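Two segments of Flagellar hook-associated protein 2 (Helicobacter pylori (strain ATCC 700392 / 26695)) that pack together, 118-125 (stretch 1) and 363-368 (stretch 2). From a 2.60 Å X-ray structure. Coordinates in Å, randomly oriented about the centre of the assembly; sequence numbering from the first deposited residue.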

ATOM      1  N   ASN A 118     -14.958  -4.659   6.844  1.00 58.12           N
ATOM      2  CA  ASN A 118     -15.827  -3.516   7.009  1.00 59.04           C
ATOM      3  C   ASN A 118     -16.134  -2.789   5.738  1.00 57.07           C
ATOM      4  O   ASN A 118     -15.367  -2.830   4.773  1.00 55.77           O
ATOM      5  CB  ASN A 118     -15.128  -2.522   7.912  1.00 60.82           C
ATOM      6  CG  ASN A 118     -15.436  -2.746   9.321  1.00 63.37           C
ATOM      7  OD1 ASN A 118     -16.574  -3.016   9.664  1.00 64.37           O
ATOM      8  ND2 ASN A 118     -14.428  -2.635  10.171  1.00 67.36           N
ATOM      9  N   THR A 119     -17.240  -2.071   5.762  1.00 57.96           N
ATOM     10  CA  THR A 119     -17.672  -1.300   4.623  1.00 56.87           C
ATOM     11  C   THR A 119     -17.198   0.133   4.729  1.00 57.55           C
ATOM     12  O   THR A 119     -16.512   0.492   5.664  1.00 57.94           O
ATOM     13  CB  THR A 119     -19.191  -1.307   4.535  1.00 58.73           C
ATOM     14  OG1 THR A 119     -19.724  -0.484   5.575  1.00 59.97           O
ATOM     15  CG2 THR A 119     -19.738  -2.725   4.667  1.00 58.49           C
ATOM     16  N   GLY A 120     -17.576   0.958   3.761  1.00 58.25           N
ATOM     17  CA  GLY A 120     -17.237   2.385   3.787  1.00 59.61           C
ATOM     18  C   GLY A 120     -15.903   2.741   3.128  1.00 58.60           C
ATOM     19  O   GLY A 120     -14.933   1.981   3.166  1.00 57.15           O
ATOM     20  N   GLU A 121     -15.868   3.932   2.553  1.00 59.88           N
ATOM     21  CA  GLU A 121     -14.700   4.504   1.892  1.00 59.43           C
ATOM     22  C   GLU A 121     -13.344   4.353   2.585  1.00 59.15           C
ATOM     23  O   GLU A 121     -12.352   4.070   1.924  1.00 57.81           O
ATOM     24  CB  GLU A 121     -14.946   5.987   1.693  1.00 61.70           C
ATOM     25  CG  GLU A 121     -14.070   6.578   0.643  1.00 63.67           C
ATOM     26  CD  GLU A 121     -14.415   8.013   0.335  1.00 69.35           C
ATOM     27  OE1 GLU A 121     -14.197   8.389  -0.829  1.00 72.65           O
ATOM     28  OE2 GLU A 121     -14.883   8.757   1.237  1.00 73.39           O
ATOM     29  N   ASP A 122     -13.286   4.566   3.899  1.00 60.94           N
ATOM     30  CA  ASP A 122     -12.024   4.429   4.651  1.00 60.98           C
ATOM     31  C   ASP A 122     -11.402   3.026   4.589  1.00 58.64           C
ATOM     32  O   ASP A 122     -10.327   2.801   5.138  1.00 58.49           O
ATOM     33  CB  ASP A 122     -12.233   4.788   6.132  1.00 64.01           C
ATOM     34  CG  ASP A 122     -12.476   6.265   6.358  1.00 68.72           C
ATOM     35  OD1 ASP A 122     -12.438   7.046   5.370  1.00 72.40           O
ATOM     36  OD2 ASP A 122     -12.694   6.651   7.538  1.00 73.97           O
ATOM     37  N   ASN A 123     -12.058   2.067   3.941  1.00 56.99           N
ATOM     38  CA  ASN A 123     -11.503   0.709   3.906  1.00 55.26           C
ATOM     39  C   ASN A 123     -10.985   0.284   2.564  1.00 51.89           C
ATOM     40  O   ASN A 123     -10.868  -0.894   2.299  1.00 50.74           O
ATOM     41  CB  ASN A 123     -12.507  -0.316   4.451  1.00 56.37           C
ATOM     42  CG  ASN A 123     -12.691  -0.189   5.946  1.00 59.71           C
ATOM     43  OD1 ASN A 123     -11.922  -0.759   6.723  1.00 61.92           O
ATOM     44  ND2 ASN A 123     -13.693   0.585   6.357  1.00 60.88           N
ATOM     45  N   ARG A 124     -10.631   1.228   1.713  1.00 50.92           N
ATOM     46  CA  ARG A 124     -10.019   0.830   0.456  1.00 48.81           C
ATOM     47  C   ARG A 124      -8.678   0.253   0.858  1.00 48.28           C
ATOM     48  O   ARG A 124      -8.138   0.665   1.888  1.00 50.07           O
ATOM     49  CB  ARG A 124      -9.926   1.993  -0.499  1.00 48.50           C
ATOM     50  CG  ARG A 124     -11.307   2.425  -0.958  1.00 49.85           C
ATOM     51  CD  ARG A 124     -11.262   3.574  -1.918  1.00 52.30           C
ATOM     52  NE  ARG A 124     -10.742   3.187  -3.232  1.00 54.35           N
ATOM     53  CZ  ARG A 124     -10.522   4.036  -4.240  1.00 58.11           C
ATOM     54  NH1 ARG A 124     -10.781   5.336  -4.096  1.00 57.54           N
ATOM     55  NH2 ARG A 124     -10.057   3.574  -5.418  1.00 60.00           N
ATOM     56  N   VAL A 125      -8.196  -0.763   0.143  1.00 46.17           N
ATOM     57  CA  VAL A 125      -6.860  -1.294   0.402  1.00 45.25           C
ATOM     58  C   VAL A 125      -5.861  -0.771  -0.639  1.00 43.90           C
ATOM     59  O   VAL A 125      -6.009  -0.986  -1.816  1.00 43.22           O
ATOM     60  CB  VAL A 125      -6.828  -2.802   0.400  1.00 44.42           C
ATOM     61  CG1 VAL A 125      -5.414  -3.261   0.555  1.00 47.18           C
ATOM     62  CG2 VAL A 125      -7.653  -3.387   1.533  1.00 45.67           C
ATOM     63  N   GLN A 363     -13.900  -4.611  -6.439  1.00 45.50           N
ATOM     64  CA  GLN A 363     -14.959  -3.805  -5.853  1.00 45.92           C
ATOM     65  C   GLN A 363     -14.358  -2.829  -4.843  1.00 45.84           C
ATOM     66  O   GLN A 363     -13.614  -3.241  -3.965  1.00 44.46           O
ATOM     67  CB  GLN A 363     -15.940  -4.707  -5.124  1.00 46.51           C
ATOM     68  CG  GLN A 363     -16.929  -3.952  -4.352  1.00 46.72           C
ATOM     69  CD  GLN A 363     -17.976  -4.821  -3.777  1.00 47.13           C
ATOM     70  OE1 GLN A 363     -18.801  -5.371  -4.502  1.00 47.59           O
ATOM     71  NE2 GLN A 363     -17.976  -4.942  -2.454  1.00 47.01           N
ATOM     72  N   LYS A 364     -14.692  -1.547  -4.975  1.00 46.61           N
ATOM     73  CA  LYS A 364     -14.123  -0.525  -4.092  1.00 47.24           C
ATOM     74  C   LYS A 364     -14.982  -0.297  -2.882  1.00 47.65           C
ATOM     75  O   LYS A 364     -16.172   0.000  -3.016  1.00 49.03           O
ATOM     76  CB  LYS A 364     -13.983   0.815  -4.790  1.00 47.93           C
ATOM     77  CG  LYS A 364     -13.075   0.815  -5.981  1.00 49.30           C
ATOM     78  CD  LYS A 364     -12.911   2.258  -6.494  1.00 53.53           C
ATOM     79  CE  LYS A 364     -12.326   2.333  -7.906  1.00 54.61           C
ATOM     80  NZ  LYS A 364     -12.716   3.659  -8.485  1.00 57.64           N
ATOM     81  N   ALA A 365     -14.361  -0.412  -1.713  1.00 46.93           N
ATOM     82  CA  ALA A 365     -14.947   0.061  -0.462  1.00 47.91           C
ATOM     83  C   ALA A 365     -15.540   1.412  -0.719  1.00 48.56           C
ATOM     84  O   ALA A 365     -14.933   2.224  -1.418  1.00 48.64           O
ATOM     85  CB  ALA A 365     -13.894   0.167   0.604  1.00 47.81           C
ATOM     86  N   SER A 366     -16.727   1.653  -0.172  1.00 49.98           N
ATOM     87  CA  SER A 366     -17.459   2.907  -0.408  1.00 51.14           C
ATOM     88  C   SER A 366     -18.520   3.126   0.653  1.00 52.49           C
ATOM     89  O   SER A 366     -19.022   2.174   1.232  1.00 52.60           O
ATOM     90  CB  SER A 366     -18.078   2.910  -1.808  1.00 50.88           C
ATOM     91  OG  SER A 366     -19.400   2.396  -1.823  1.00 54.27           O
ATOM     92  N   ASP A 367     -18.823   4.393   0.926  1.00 61.23           N
ATOM     93  CA  ASP A 367     -19.844   4.779   1.899  1.00 59.23           C
ATOM     94  C   ASP A 367     -21.202   4.548   1.235  1.00 57.80           C
ATOM     95  O   ASP A 367     -21.295   4.514   0.034  1.00 59.85           O
ATOM     96  CB  ASP A 367     -19.709   6.274   2.311  1.00 62.88           C
ATOM     97  CG  ASP A 367     -18.415   6.602   3.117  1.00 66.04           C
ATOM     98  OD1 ASP A 367     -17.918   5.768   3.892  1.00 65.40           O
ATOM     99  OD2 ASP A 367     -17.901   7.750   3.007  1.00 73.56           O
ATOM    100  N   SER A 368     -22.245   4.361   2.025  1.00 55.84           N
ATOM    101  CA  SER A 368     -23.622   4.373   1.529  1.00 56.16           C
ATOM    102  C   SER A 368     -24.066   5.789   1.232  1.00 59.87           C
ATOM    103  O   SER A 368     -23.598   6.746   1.858  1.00 62.33           O
ATOM    104  CB  SER A 368     -24.579   3.806   2.580  1.00 54.09           C
ATOM    105  OG  SER A 368     -24.755   4.728   3.661  1.00 55.19           O
TER

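This is a small, mixed contact between two largely irregular segments, in which a tight turn of one chain region settles over an alanine methyl group and is tied to its partner by a single clear hydrogen bond. The residues that touch are at least 240 positions apart in sequence, and the two stretches bury 366 Å² between them, counting both sides. Their CA atoms come closest where Gly 120 faces Asp 367 and Glu 121 faces Ser 366, with CA–CA distances of 4.0 and 3.9 Å.

So close an approach suits glycine. The CA of Gly 120 lies 3.1 Å from the O of Ser 366, a CA-H...O contact in which a weakly polarised hydrogen meets a carbonyl oxygen. A beta carbon here would sit a tight 3.3 Å from OD1 of Asp 367, and at these backbone angles it would also press against the carbonyl oxygen of Thr 119; the second strain alone calls for glycine.

Just beyond, the backbone N of Glu 121 donates to OD1 of Asp 367 at 3.1 Å. Although the CA-to-CB bond of Asp 367 points sideways, the end of its side chain comes nearer, so that a short acidic group can serve a backbone amide. The price is electrostatic: OE2 of Glu 121 and OD2 of Asp 367, both carboxylate oxygens, are 3.6 Å apart. A hydrogen bond to OE2 of Glu 121 from elsewhere in the structure can offset some of this repulsion.

The turn is held internally by a hydrogen bond from Asn 123 N to Gly 120 O, 3.0 Å, and a weak one from Arg 124 N to Glu 121 O, 3.3 Å. Against it packs Ala 365, whose CA-to-CB bond points toward stretch 1 and which is the residue most covered by the contact. Its CB lies 3.3 Å from Gly 120 O, 3.5 Å from Asn 123 C and 3.8 Å from Arg 124 CG. A single methyl suits a site with backbone this close, filling space without requiring a polar partner.

At the other end, Arg 124 extends alongside Lys 364. The CD of Lys 364 lies over one face of the guanidinium, 3.3 Å from NH2 of Arg 124, so the lysine's aliphatic portion covers a flat, delocalised cation. The like charges remain near each other, with Arg 124 NH2 and Lys 364 NZ 4.1 Å apart; this pairing therefore rests on packing rather than charge attraction.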